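Local coordinates for rhino (Drosophila melanogaster, PDB 5XYV), which probably helps specify germline piRNA clusters, binding the N-terminal domain of Deadlock through its chromoshadow domain, at residues R10-D15 / K34-I39; D15-C20 / L53-Y58; N24-M29 / A41-D46. All coordinates share one frame; numbering follows the deposited sequence.

Contact 1 (R10-D15 / K34-I39)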
ATOM      1  N   ARG B  10     -15.728 -18.765  -3.521  1.00 43.42           N
ATOM      2  CA  ARG B  10     -16.756 -19.013  -2.518  1.00 40.01           C
ATOM      3  C   ARG B  10     -18.005 -18.229  -2.858  1.00 39.36           C
ATOM      4  O   ARG B  10     -19.097 -18.536  -2.380  1.00 37.00           O
ATOM      5  CB  ARG B  10     -16.276 -18.630  -1.120  1.00 36.83           C
ATOM      6  CG  ARG B  10     -15.117 -19.449  -0.629  1.00 35.21           C
ATOM      7  CD  ARG B  10     -14.746 -19.057   0.789  1.00 37.49           C
ATOM      8  NE  ARG B  10     -14.658 -20.256   1.618  1.00 47.54           N
ATOM      9  CZ  ARG B  10     -13.519 -20.835   1.976  1.00 38.19           C
ATOM     10  NH1 ARG B  10     -12.366 -20.307   1.612  1.00 38.55           N
ATOM     11  NH2 ARG B  10     -13.532 -21.919   2.727  1.00 38.41           N
ATOM     12  N   GLY B  11     -17.825 -17.202  -3.682  1.00 39.17           N
ATOM     13  CA  GLY B  11     -18.900 -16.310  -4.036  1.00 34.94           C
ATOM     14  C   GLY B  11     -19.408 -15.536  -2.835  1.00 39.14           C
ATOM     15  O   GLY B  11     -20.554 -15.095  -2.843  1.00 39.71           O
ATOM     16  N   LEU B  12     -18.581 -15.371  -1.802  1.00 32.87           N
ATOM     17  CA  LEU B  12     -18.985 -14.553  -0.651  1.00 33.69           C
ATOM     18  C   LEU B  12     -18.421 -13.140  -0.708  1.00 37.64           C
ATOM     19  O   LEU B  12     -17.521 -12.845  -1.497  1.00 38.44           O
ATOM     20  CB  LEU B  12     -18.566 -15.205   0.666  1.00 36.04           C
ATOM     21  CG  LEU B  12     -18.888 -16.683   0.848  1.00 36.96           C
ATOM     22  CD1 LEU B  12     -18.156 -17.237   2.065  1.00 33.12           C
ATOM     23  CD2 LEU B  12     -20.390 -16.864   0.992  1.00 32.87           C
ATOM     24  N   ASP B  13     -18.956 -12.271   0.139  1.00 40.04           N
ATOM     25  CA  ASP B  13     -18.485 -10.899   0.227  1.00 38.39           C
ATOM     26  C   ASP B  13     -17.301 -10.763   1.181  1.00 38.83           C
ATOM     27  O   ASP B  13     -17.276 -11.373   2.258  1.00 39.95           O
ATOM     28  CB  ASP B  13     -19.620  -9.981   0.668  1.00 43.28           C
ATOM     29  CG  ASP B  13     -20.602  -9.698  -0.449  1.00 53.17           C
ATOM     30  OD1 ASP B  13     -20.208  -9.785  -1.637  1.00 56.94           O
ATOM     31  OD2 ASP B  13     -21.771  -9.391  -0.138  1.00 50.56           O
ATOM     32  N   LEU B  14     -16.321  -9.959   0.774  1.00 39.75           N
ATOM     33  CA  LEU B  14     -15.110  -9.743   1.563  1.00 35.46           C
ATOM     34  C   LEU B  14     -15.451  -9.243   2.971  1.00 39.05           C
ATOM     35  O   LEU B  14     -16.266  -8.331   3.125  1.00 37.78           O
ATOM     36  CB  LEU B  14     -14.183  -8.749   0.855  1.00 34.05           C
ATOM     37  CG  LEU B  14     -12.781  -8.525   1.426  1.00 37.15           C
ATOM     38  CD1 LEU B  14     -11.956  -9.784   1.353  1.00 32.48           C
ATOM     39  CD2 LEU B  14     -12.081  -7.405   0.683  1.00 34.95           C
ATOM     40  N   ASP B  15     -14.851  -9.855   3.991  1.00 35.50           N
ATOM     41  CA  ASP B  15     -15.100  -9.420   5.357  1.00 38.21           C
ATOM     42  C   ASP B  15     -13.963  -8.496   5.769  1.00 35.04           C
ATOM     43  O   ASP B  15     -14.067  -7.268   5.620  1.00 42.29           O
ATOM     44  CB  ASP B  15     -15.213 -10.611   6.313  1.00 39.09           C
ATOM     45  CG  ASP B  15     -15.914 -10.253   7.617  1.00 43.45           C
ATOM     46  OD1 ASP B  15     -16.704  -9.284   7.620  1.00 49.48           O
ATOM     47  OD2 ASP B  15     -15.666 -10.947   8.627  1.00 46.97           O
ATOM     48  N   LYS B  34     -17.603 -12.745   4.629  1.00 32.46           N
ATOM     49  CA  LYS B  34     -18.776 -12.644   5.483  1.00 37.51           C
ATOM     50  C   LYS B  34     -19.549 -13.950   5.530  1.00 39.47           C
ATOM     51  O   LYS B  34     -19.869 -14.534   4.483  1.00 37.65           O
ATOM     52  CB  LYS B  34     -19.687 -11.515   5.013  1.00 37.78           C
ATOM     53  CG  LYS B  34     -19.094 -10.127   5.234  1.00 42.99           C
ATOM     54  CD  LYS B  34     -19.987  -9.029   4.682  1.00 40.53           C
ATOM     55  CE  LYS B  34     -19.350  -7.670   4.888  1.00 43.17           C
ATOM     56  NZ  LYS B  34     -20.162  -6.579   4.277  1.00 54.03           N
ATOM     57  N   GLY B  35     -19.834 -14.410   6.747  1.00 39.23           N
ATOM     58  CA  GLY B  35     -20.635 -15.605   6.932  1.00 41.49           C
ATOM     59  C   GLY B  35     -19.789 -16.858   6.978  1.00 45.42           C
ATOM     60  O   GLY B  35     -20.291 -17.958   7.235  1.00 51.31           O
ATOM     61  N   CYS B  36     -18.493 -16.685   6.732  1.00 38.12           N
ATOM     62  CA  CYS B  36     -17.552 -17.793   6.716  1.00 35.43           C
ATOM     63  C   CYS B  36     -16.406 -17.580   7.688  1.00 34.26           C
ATOM     64  O   CYS B  36     -15.952 -16.460   7.880  1.00 36.65           O
ATOM     65  CB  CYS B  36     -17.002 -17.999   5.303  1.00 37.23           C
ATOM     66  SG  CYS B  36     -15.743 -19.292   5.162  1.00 40.72           S
ATOM     67  N   SER B  37     -15.922 -18.676   8.260  1.00 34.16           N
ATOM     68  CA  SER B  37     -14.882 -18.631   9.274  1.00 35.51           C
ATOM     69  C   SER B  37     -13.458 -18.823   8.739  1.00 36.55           C
ATOM     70  O   SER B  37     -12.490 -18.537   9.438  1.00 32.84           O
ATOM     71  CB  SER B  37     -15.175 -19.695  10.330  1.00 37.23           C
ATOM     72  OG  SER B  37     -14.149 -19.726  11.296  1.00 43.71           O
ATOM     73  N   SER B  38     -13.335 -19.308   7.502  1.00 35.03           N
ATOM     74  CA  SER B  38     -12.024 -19.656   6.942  1.00 35.99           C
ATOM     75  C   SER B  38     -11.190 -18.428   6.584  1.00 35.81           C
ATOM     76  O   SER B  38     -11.743 -17.338   6.380  1.00 32.54           O
ATOM     77  CB  SER B  38     -12.193 -20.540   5.698  1.00 36.84           C
ATOM     78  OG  SER B  38     -12.943 -21.697   5.986  1.00 37.87           O
ATOM     79  N   ILE B  39      -9.869 -18.620   6.512  1.00 36.21           N
ATOM     80  CA  ILE B  39      -8.927 -17.575   6.108  1.00 35.60           C
ATOM     81  C   ILE B  39      -8.292 -17.968   4.776  1.00 34.63           C
ATOM     82  O   ILE B  39      -7.688 -19.032   4.671  1.00 31.06           O
ATOM     83  CB  ILE B  39      -7.808 -17.344   7.167  1.00 34.29           C
ATOM     84  CG1 ILE B  39      -8.411 -17.104   8.553  1.00 38.23           C
ATOM     85  CG2 ILE B  39      -6.870 -16.181   6.763  1.00 31.23           C
ATOM     86  CD1 ILE B  39      -7.374 -16.785   9.614  1.00 35.44           C
TER
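The backbones of D13 and K34 are joined by one nearly straight bond, K34 N to D13 O at 2.8 Å, with the amide N-H meeting the carbonyl oxygen at 172°. From there the K34 side chain, extended beyond CG, runs over segment 10-15. It crosses D15 at about a right angle, K34 CG lying 3.5 Å from D15 OD1, while its methylenes CD and CE pass over L14 O. The carboxylates of D13 and D15 stay too far from K34 NZ for ion pairs, so K34 packs here mainly through its aliphatic chain. Further along, L12 CD1 presses on C36 CB at 3.5 Å. C36 SG, anti to its backbone N (chi1 177°), accepts the amide of S38 and lies 3.8 Å from R10 NE. The R10 guanidinium spreads with one face over S38 CB, and its NH1 forms a salt bridge with D40. An alanine in place of R10 would probably leave D40 without this partner and uncover S38 CB and C36 SG. The arrangement joins the start of strand 14-23 and the residues leading into it to the loop between strands 26-33 and 39-43, in the antiparallel sheet of the chromoshadow fold.

Contact 2 (D15-C20 / L53-Y58)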
ATOM      1  N   ASP B  15     -14.851  -9.855   3.991  1.00 35.50           N
ATOM      2  CA  ASP B  15     -15.100  -9.420   5.357  1.00 38.21           C
ATOM      3  C   ASP B  15     -13.963  -8.496   5.769  1.00 35.04           C
ATOM      4  O   ASP B  15     -14.067  -7.268   5.620  1.00 42.29           O
ATOM      5  CB  ASP B  15     -15.213 -10.611   6.313  1.00 39.09           C
ATOM      6  CG  ASP B  15     -15.914 -10.253   7.617  1.00 43.45           C
ATOM      7  OD1 ASP B  15     -16.704  -9.284   7.620  1.00 49.48           O
ATOM      8  OD2 ASP B  15     -15.666 -10.947   8.627  1.00 46.97           O
ATOM      9  N   LYS B  16     -12.881  -9.088   6.274  1.00 30.64           N
ATOM     10  CA  LYS B  16     -11.675  -8.354   6.680  1.00 36.01           C
ATOM     11  C   LYS B  16     -10.445  -8.764   5.827  1.00 30.03           C
ATOM     12  O   LYS B  16     -10.365  -9.897   5.336  1.00 30.17           O
ATOM     13  CB  LYS B  16     -11.385  -8.579   8.188  1.00 32.32           C
ATOM     14  CG  LYS B  16     -12.546  -8.300   9.163  1.00 38.26           C
ATOM     15  CD  LYS B  16     -13.468  -7.197   8.674  1.00 54.04           C
ATOM     16  CE  LYS B  16     -14.889  -7.180   9.329  1.00 52.24           C
ATOM     17  NZ  LYS B  16     -14.959  -6.513  10.704  1.00 52.20           N
ATOM     18  N   ILE B  17      -9.494  -7.838   5.660  1.00 28.89           N
ATOM     19  CA  ILE B  17      -8.143  -8.165   5.191  1.00 26.45           C
ATOM     20  C   ILE B  17      -7.244  -8.211   6.400  1.00 30.13           C
ATOM     21  O   ILE B  17      -7.018  -7.173   7.026  1.00 32.38           O
ATOM     22  CB  ILE B  17      -7.578  -7.131   4.199  1.00 28.02           C
ATOM     23  CG1 ILE B  17      -8.529  -6.938   3.014  1.00 29.44           C
ATOM     24  CG2 ILE B  17      -6.152  -7.511   3.764  1.00 23.01           C
ATOM     25  CD1 ILE B  17      -7.932  -6.137   1.854  1.00 25.55           C
ATOM     26  N   LEU B  18      -6.741  -9.396   6.742  1.00 31.37           N
ATOM     27  CA  LEU B  18      -5.964  -9.572   7.968  1.00 33.21           C
ATOM     28  C   LEU B  18      -4.489  -9.264   7.819  1.00 30.40           C
ATOM     29  O   LEU B  18      -3.835  -8.862   8.778  1.00 32.67           O
ATOM     30  CB  LEU B  18      -6.097 -11.001   8.490  1.00 31.01           C
ATOM     31  CG  LEU B  18      -7.514 -11.535   8.610  1.00 33.47           C
ATOM     32  CD1 LEU B  18      -7.533 -12.979   9.115  1.00 31.66           C
ATOM     33  CD2 LEU B  18      -8.339 -10.600   9.504  1.00 35.71           C
ATOM     34  N   HIS B  19      -3.958  -9.444   6.618  1.00 30.03           N
ATOM     35  CA  HIS B  19      -2.519  -9.548   6.489  1.00 32.46           C
ATOM     36  C   HIS B  19      -2.130  -9.683   5.007  1.00 31.09           C
ATOM     37  O   HIS B  19      -3.003  -9.944   4.169  1.00 34.39           O
ATOM     38  CB  HIS B  19      -2.059 -10.748   7.347  1.00 41.22           C
ATOM     39  CG  HIS B  19      -0.636 -11.129   7.168  1.00 36.88           C
ATOM     40  ND1 HIS B  19       0.407 -10.245   7.374  1.00 43.44           N
ATOM     41  CD2 HIS B  19      -0.068 -12.300   6.806  1.00 41.29           C
ATOM     42  CE1 HIS B  19       1.548 -10.857   7.137  1.00 47.99           C
ATOM     43  NE2 HIS B  19       1.290 -12.110   6.785  1.00 44.85           N
ATOM     44  N   CYS B  20      -0.858  -9.468   4.661  1.00 26.85           N
ATOM     45  CA  CYS B  20      -0.423  -9.733   3.289  1.00 30.96           C
ATOM     46  C   CYS B  20       1.009 -10.250   3.232  1.00 30.20           C
ATOM     47  O   CYS B  20       1.756 -10.161   4.186  1.00 31.95           O
ATOM     48  CB  CYS B  20      -0.543  -8.490   2.396  1.00 26.49           C
ATOM     49  SG  CYS B  20       0.595  -7.152   2.787  1.00 44.71           S
ATOM     50  N   LEU B  53     -11.546   0.153  -2.441  1.00 26.85           N
ATOM     51  CA  LEU B  53     -11.430   1.038  -1.282  1.00 25.86           C
ATOM     52  C   LEU B  53     -11.105   0.293   0.000  1.00 28.11           C
ATOM     53  O   LEU B  53     -10.478   0.851   0.902  1.00 25.74           O
ATOM     54  CB  LEU B  53     -12.702   1.864  -1.082  1.00 27.40           C
ATOM     55  CG  LEU B  53     -13.018   2.949  -2.110  1.00 28.67           C
ATOM     56  CD1 LEU B  53     -14.371   3.553  -1.800  1.00 33.14           C
ATOM     57  CD2 LEU B  53     -11.939   4.022  -2.065  1.00 32.26           C
ATOM     58  N   GLN B  54     -11.531  -0.961   0.099  1.00 26.36           N
ATOM     59  CA  GLN B  54     -11.177  -1.744   1.276  1.00 32.31           C
ATOM     60  C   GLN B  54      -9.689  -2.086   1.266  1.00 31.40           C
ATOM     61  O   GLN B  54      -9.042  -2.087   2.308  1.00 30.51           O
ATOM     62  CB  GLN B  54     -12.030  -3.010   1.360  1.00 36.19           C
ATOM     63  CG  GLN B  54     -13.383  -2.760   1.978  1.00 39.17           C
ATOM     64  CD  GLN B  54     -14.235  -3.998   2.049  1.00 43.92           C
ATOM     65  OE1 GLN B  54     -13.987  -4.888   2.863  1.00 43.31           O
ATOM     66  NE2 GLN B  54     -15.276  -4.046   1.230  1.00 43.71           N
ATOM     67  N   ILE B  55      -9.154  -2.363   0.085  1.00 24.71           N
ATOM     68  CA  ILE B  55      -7.739  -2.663  -0.073  1.00 26.88           C
ATOM     69  C   ILE B  55      -6.881  -1.425   0.204  1.00 27.80           C
ATOM     70  O   ILE B  55      -5.855  -1.519   0.869  1.00 24.17           O
ATOM     71  CB  ILE B  55      -7.436  -3.200  -1.500  1.00 27.93           C
ATOM     72  CG1 ILE B  55      -8.182  -4.517  -1.722  1.00 26.30           C
ATOM     73  CG2 ILE B  55      -5.930  -3.390  -1.716  1.00 24.49           C
ATOM     74  CD1 ILE B  55      -8.145  -5.028  -3.136  1.00 25.39           C
ATOM     75  N   ILE B  56      -7.311  -0.271  -0.315  1.00 28.41           N
ATOM     76  CA  ILE B  56      -6.631   0.990  -0.074  1.00 26.52           C
ATOM     77  C   ILE B  56      -6.666   1.343   1.416  1.00 31.85           C
ATOM     78  O   ILE B  56      -5.667   1.816   1.973  1.00 27.04           O
ATOM     79  CB  ILE B  56      -7.260   2.123  -0.910  1.00 27.45           C
ATOM     80  CG1 ILE B  56      -6.927   1.931  -2.387  1.00 22.06           C
ATOM     81  CG2 ILE B  56      -6.787   3.486  -0.450  1.00 22.66           C
ATOM     82  CD1 ILE B  56      -7.693   2.855  -3.302  1.00 25.04           C
ATOM     83  N   LYS B  57      -7.791   1.080   2.073  1.00 33.81           N
ATOM     84  CA  LYS B  57      -7.886   1.388   3.496  1.00 33.22           C
ATOM     85  C   LYS B  57      -6.980   0.484   4.315  1.00 29.93           C
ATOM     86  O   LYS B  57      -6.438   0.908   5.327  1.00 27.20           O
ATOM     87  CB  LYS B  57      -9.334   1.294   3.994  1.00 34.17           C
ATOM     88  CG  LYS B  57      -9.698   2.441   4.944  1.00 44.07           C
ATOM     89  CD  LYS B  57     -11.004   2.212   5.713  1.00 48.98           C
ATOM     90  CE  LYS B  57     -12.153   1.806   4.790  1.00 53.16           C
ATOM     91  NZ  LYS B  57     -12.504   2.860   3.784  1.00 46.78           N
ATOM     92  N   TYR B  58      -6.817  -0.760   3.877  1.00 29.88           N
ATOM     93  CA  TYR B  58      -5.884  -1.670   4.532  1.00 30.32           C
ATOM     94  C   TYR B  58      -4.459  -1.156   4.421  1.00 24.88           C
ATOM     95  O   TYR B  58      -3.716  -1.197   5.388  1.00 28.92           O
ATOM     96  CB  TYR B  58      -5.965  -3.086   3.946  1.00 29.73           C
ATOM     97  CG  TYR B  58      -4.817  -3.961   4.418  1.00 24.95           C
ATOM     98  CD1 TYR B  58      -4.837  -4.545   5.673  1.00 27.69           C
ATOM     99  CD2 TYR B  58      -3.709  -4.188   3.611  1.00 26.64           C
ATOM    100  CE1 TYR B  58      -3.784  -5.324   6.120  1.00 32.49           C
ATOM    101  CE2 TYR B  58      -2.654  -4.957   4.045  1.00 29.78           C
ATOM    102  CZ  TYR B  58      -2.700  -5.532   5.299  1.00 34.57           C
ATOM    103  OH  TYR B  58      -1.653  -6.315   5.732  1.00 33.58           O
TER
HETATM  104  O   HOH W   1     -16.159  -5.254   4.176  1.00 48.85           O
HETATM  105  O   HOH W   2      -1.540  -6.592   8.641  1.00 40.45           O
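The Y58 hydroxyl reaches the L18 backbone through a water, which lies 2.9 Å from Y58 OH and donates to L18 O at 3.2 Å. Y58 OH also comes within 3.4 Å of C20 N, but at an angle too poor for a bond. Beside the water, packing holds the ring. I17 CG2 stands over the centre of one face, 3.8 Å from the centroid and 13° off the ring normal, a CH-pi contact. C20 SG comes to the ring at its edge, 5.4 Å from the centroid, as a sulfur-aromatic contact. CG of Y58 stands anti to the backbone N (chi1 168°), and the ring beyond it lies against strand 14-23. The other branch of the isoleucine, I17 CD1, meets I55 CG1 at 3.9 Å. Nearer the start of the strand, D15 O and Q54 OE1 face each other 3.6 Å apart, with a second water within bonding distance of both. I55 also packs on I56 of the second subunit, and Y58 on T52 of a Deadlock chain. Strand and helix 52-61 are thus joined by apolar and aromatic packing; Y58 OH reaches the strand through water, and the acceptors D15 O and Q54 OE1 would probably repel each other were water not close to both.

Contact 3 (N24-M29 / A41-D46)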
ATOM      1  N   ASN B  24       8.303 -11.698  -4.643  1.00 46.06           N
ATOM      2  CA  ASN B  24       8.729 -10.990  -5.838  1.00 49.45           C
ATOM      3  C   ASN B  24       7.674  -9.941  -6.180  1.00 51.32           C
ATOM      4  O   ASN B  24       7.423  -9.017  -5.399  1.00 56.86           O
ATOM      5  CB  ASN B  24       8.937 -11.950  -7.019  1.00 48.43           C
ATOM      6  CG  ASN B  24      10.123 -12.867  -6.823  1.00 53.81           C
ATOM      7  OD1 ASN B  24      10.912 -12.686  -5.896  1.00 57.03           O
ATOM      8  ND2 ASN B  24      10.242 -13.880  -7.680  1.00 60.93           N
ATOM      9  N   ASP B  25       7.036 -10.117  -7.332  1.00 52.24           N
ATOM     10  CA  ASP B  25       6.055  -9.169  -7.844  1.00 51.52           C
ATOM     11  C   ASP B  25       4.635  -9.601  -7.503  1.00 48.11           C
ATOM     12  O   ASP B  25       3.669  -8.907  -7.815  1.00 53.17           O
ATOM     13  CB  ASP B  25       6.205  -9.022  -9.360  1.00 62.63           C
ATOM     14  CG  ASP B  25       7.515  -8.363  -9.757  1.00 74.13           C
ATOM     15  OD1 ASP B  25       8.065  -7.582  -8.949  1.00 71.46           O
ATOM     16  OD2 ASP B  25       7.990  -8.635 -10.884  1.00 77.64           O
ATOM     17  N   ASP B  26       4.509 -10.760  -6.872  1.00 44.04           N
ATOM     18  CA  ASP B  26       3.198 -11.241  -6.476  1.00 36.78           C
ATOM     19  C   ASP B  26       2.858 -10.837  -5.061  1.00 34.10           C
ATOM     20  O   ASP B  26       3.632 -11.069  -4.133  1.00 38.27           O
ATOM     21  CB  ASP B  26       3.112 -12.765  -6.622  1.00 35.76           C
ATOM     22  CG  ASP B  26       3.033 -13.194  -8.056  1.00 33.97           C
ATOM     23  OD1 ASP B  26       2.040 -12.819  -8.715  1.00 34.73           O
ATOM     24  OD2 ASP B  26       3.961 -13.885  -8.523  1.00 33.06           O
ATOM     25  N   LEU B  27       1.695 -10.218  -4.905  1.00 27.86           N
ATOM     26  CA  LEU B  27       1.216  -9.835  -3.590  1.00 31.17           C
ATOM     27  C   LEU B  27      -0.035 -10.630  -3.284  1.00 28.78           C
ATOM     28  O   LEU B  27      -1.006 -10.605  -4.048  1.00 25.23           O
ATOM     29  CB  LEU B  27       0.924  -8.325  -3.510  1.00 25.07           C
ATOM     30  CG  LEU B  27       0.516  -7.725  -2.158  1.00 30.44           C
ATOM     31  CD1 LEU B  27       1.540  -8.031  -1.075  1.00 27.40           C
ATOM     32  CD2 LEU B  27       0.235  -6.198  -2.249  1.00 29.79           C
ATOM     33  N   PHE B  28      -0.010 -11.333  -2.159  1.00 29.47           N
ATOM     34  CA  PHE B  28      -1.175 -12.083  -1.721  1.00 25.90           C
ATOM     35  C   PHE B  28      -1.753 -11.441  -0.482  1.00 26.28           C
ATOM     36  O   PHE B  28      -1.008 -10.920   0.358  1.00 25.57           O
ATOM     37  CB  PHE B  28      -0.810 -13.535  -1.455  1.00 20.91           C
ATOM     38  CG  PHE B  28      -0.581 -14.312  -2.690  1.00 24.03           C
ATOM     39  CD1 PHE B  28      -1.634 -14.965  -3.304  1.00 23.23           C
ATOM     40  CD2 PHE B  28       0.687 -14.400  -3.248  1.00 26.39           C
ATOM     41  CE1 PHE B  28      -1.432 -15.688  -4.460  1.00 24.80           C
ATOM     42  CE2 PHE B  28       0.896 -15.120  -4.411  1.00 24.49           C
ATOM     43  CZ  PHE B  28      -0.164 -15.758  -5.014  1.00 23.27           C
ATOM     44  N   MET B  29      -3.079 -11.464  -0.398  1.00 21.64           N
ATOM     45  CA  MET B  29      -3.798 -10.958   0.743  1.00 22.21           C
ATOM     46  C   MET B  29      -4.453 -12.117   1.457  1.00 22.00           C
ATOM     47  O   MET B  29      -4.958 -13.039   0.813  1.00 21.99           O
ATOM     48  CB  MET B  29      -4.847  -9.930   0.306  1.00 28.66           C
ATOM     49  CG  MET B  29      -4.450  -9.121  -0.911  1.00 26.55           C
ATOM     50  SD  MET B  29      -3.321  -7.789  -0.473  1.00 34.26           S
ATOM     51  CE  MET B  29      -4.387  -6.819   0.605  1.00 26.80           C
ATOM     52  N   ALA B  41      -5.860 -17.168   1.207  1.00 22.38           N
ATOM     53  CA  ALA B  41      -4.898 -16.374   0.467  1.00 22.69           C
ATOM     54  C   ALA B  41      -5.509 -16.085  -0.894  1.00 26.07           C
ATOM     55  O   ALA B  41      -5.935 -17.002  -1.606  1.00 27.84           O
ATOM     56  CB  ALA B  41      -3.577 -17.079   0.319  1.00 24.16           C
ATOM     57  N   VAL B  42      -5.532 -14.809  -1.248  1.00 21.86           N
ATOM     58  CA  VAL B  42      -6.136 -14.332  -2.473  1.00 21.63           C
ATOM     59  C   VAL B  42      -5.123 -13.443  -3.158  1.00 21.17           C
ATOM     60  O   VAL B  42      -4.576 -12.544  -2.522  1.00 23.18           O
ATOM     61  CB  VAL B  42      -7.424 -13.560  -2.164  1.00 30.62           C
ATOM     62  CG1 VAL B  42      -7.793 -12.626  -3.306  1.00 33.48           C
ATOM     63  CG2 VAL B  42      -8.544 -14.537  -1.827  1.00 27.91           C
ATOM     64  N   HIS B  43      -4.841 -13.686  -4.431  1.00 21.41           N
ATOM     65  CA  HIS B  43      -3.914 -12.801  -5.140  1.00 24.23           C
ATOM     66  C   HIS B  43      -4.547 -11.425  -5.257  1.00 26.39           C
ATOM     67  O   HIS B  43      -5.769 -11.340  -5.405  1.00 27.14           O
ATOM     68  CB  HIS B  43      -3.552 -13.345  -6.518  1.00 28.14           C
ATOM     69  CG  HIS B  43      -2.443 -12.597  -7.175  1.00 29.40           C
ATOM     70  ND1 HIS B  43      -2.651 -11.456  -7.931  1.00 29.51           N
ATOM     71  CD2 HIS B  43      -1.104 -12.790  -7.164  1.00 28.45           C
ATOM     72  CE1 HIS B  43      -1.497 -11.010  -8.377  1.00 28.91           C
ATOM     73  NE2 HIS B  43      -0.534 -11.798  -7.917  1.00 25.87           N
ATOM     74  N   ILE B  44      -3.740 -10.355  -5.175  1.00 26.69           N
ATOM     75  CA  ILE B  44      -4.308  -9.009  -5.090  1.00 24.03           C
ATOM     76  C   ILE B  44      -5.077  -8.706  -6.358  1.00 23.58           C
ATOM     77  O   ILE B  44      -6.050  -7.945  -6.332  1.00 28.55           O
ATOM     78  CB  ILE B  44      -3.233  -7.894  -4.846  1.00 24.59           C
ATOM     79  CG1 ILE B  44      -3.916  -6.543  -4.605  1.00 27.98           C
ATOM     80  CG2 ILE B  44      -2.253  -7.759  -6.012  1.00 20.98           C
ATOM     81  CD1 ILE B  44      -2.990  -5.476  -4.170  1.00 31.45           C
ATOM     82  N   ASN B  45      -4.659  -9.304  -7.471  1.00 27.56           N
ATOM     83  CA  ASN B  45      -5.366  -9.095  -8.730  1.00 28.10           C
ATOM     84  C   ASN B  45      -6.794  -9.623  -8.688  1.00 29.20           C
ATOM     85  O   ASN B  45      -7.644  -9.177  -9.450  1.00 26.01           O
ATOM     86  CB  ASN B  45      -4.613  -9.743  -9.896  1.00 27.47           C
ATOM     87  CG  ASN B  45      -3.330  -9.003 -10.254  1.00 32.45           C
ATOM     88  OD1 ASN B  45      -3.175  -7.822  -9.955  1.00 29.16           O
ATOM     89  ND2 ASN B  45      -2.406  -9.703 -10.898  1.00 30.38           N
ATOM     90  N   ASP B  46      -7.053 -10.585  -7.809  1.00 28.06           N
ATOM     91  CA  ASP B  46      -8.378 -11.196  -7.747  1.00 33.74           C
ATOM     92  C   ASP B  46      -9.412 -10.329  -7.015  1.00 31.53           C
ATOM     93  O   ASP B  46     -10.605 -10.574  -7.107  1.00 30.46           O
ATOM     94  CB  ASP B  46      -8.300 -12.574  -7.074  1.00 32.78           C
ATOM     95  CG  ASP B  46      -7.582 -13.615  -7.925  1.00 40.11           C
ATOM     96  OD1 ASP B  46      -7.511 -13.449  -9.170  1.00 43.13           O
ATOM     97  OD2 ASP B  46      -7.101 -14.614  -7.339  1.00 42.74           O
TER
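H43 turns its ring edge onto the face of F28, a T-shaped aromatic pair on one face of the antiparallel beta hairpin formed by strands 26-33 and 39-43. The planes stand at 90° with centroids 5.1 Å apart. H43 CD2 lies above the F28 ring, offset toward the rim and nearest F28 CZ. F28 and H43 form a non-hydrogen-bonded pair, with both side chains on the same face of the sheet; H43 CG is anti to the backbone N (chi1 -170°). Both nitrogens of the imidazole are engaged: H43 NE2 donates to D26 OD1 at 2.9 Å, and H43 ND1 accepts the amide N45 N at 3.0 Å. The bond to D26 is bent, 139° at the hydrogen, and uses the anti lone pair of D26 OD1, which sits somewhat out of the H43 ring plane. This pattern fits a neutral ring with its proton on NE2 and would fix the rotation of the imidazole, though the charge of D26 could well raise its basicity.

The next pair, M29 with V42, is the hydrogen-bonded one: M29 N to V42 O and V42 N to M29 O, each 2.8 Å. Their side chains lie on the other face of the sheet, where M29 CG packs near I44 CB. L27 CD2 touches I44 CD1 at 3.8 Å, crossing obliquely. A41 N is hydrogen-bonded to H18 ND1 of a Deadlock chain. L27 O accepts I44 N at 3.0 Å and also lies over one face of the H43 ring, offset toward its rim.

Contacts 1 and 2 share D15 on strand 14-23, their centres about 13 Å apart. They touch where L14 CD2 packs 3.8 Å from Q54 OE1. Contact 3 meets contact 2 through the neighbouring strand: M29 CE lies 3.7 Å from I17 CG2 and 4.1 Å from Y58 CD2, so the methionine joins the hairpin to the packing under the helix. Those two centres are about 12 Å apart, and both contacts reach the second subunit. Contacts 1 and 3 stand on opposite sides of the chain's centre, about 17 Å between centres, linked by the same sheet. Contacts 2 and 3 include residues that pack on Deadlock chains; near contact 1 it is I39, at the end of its loop, that does so.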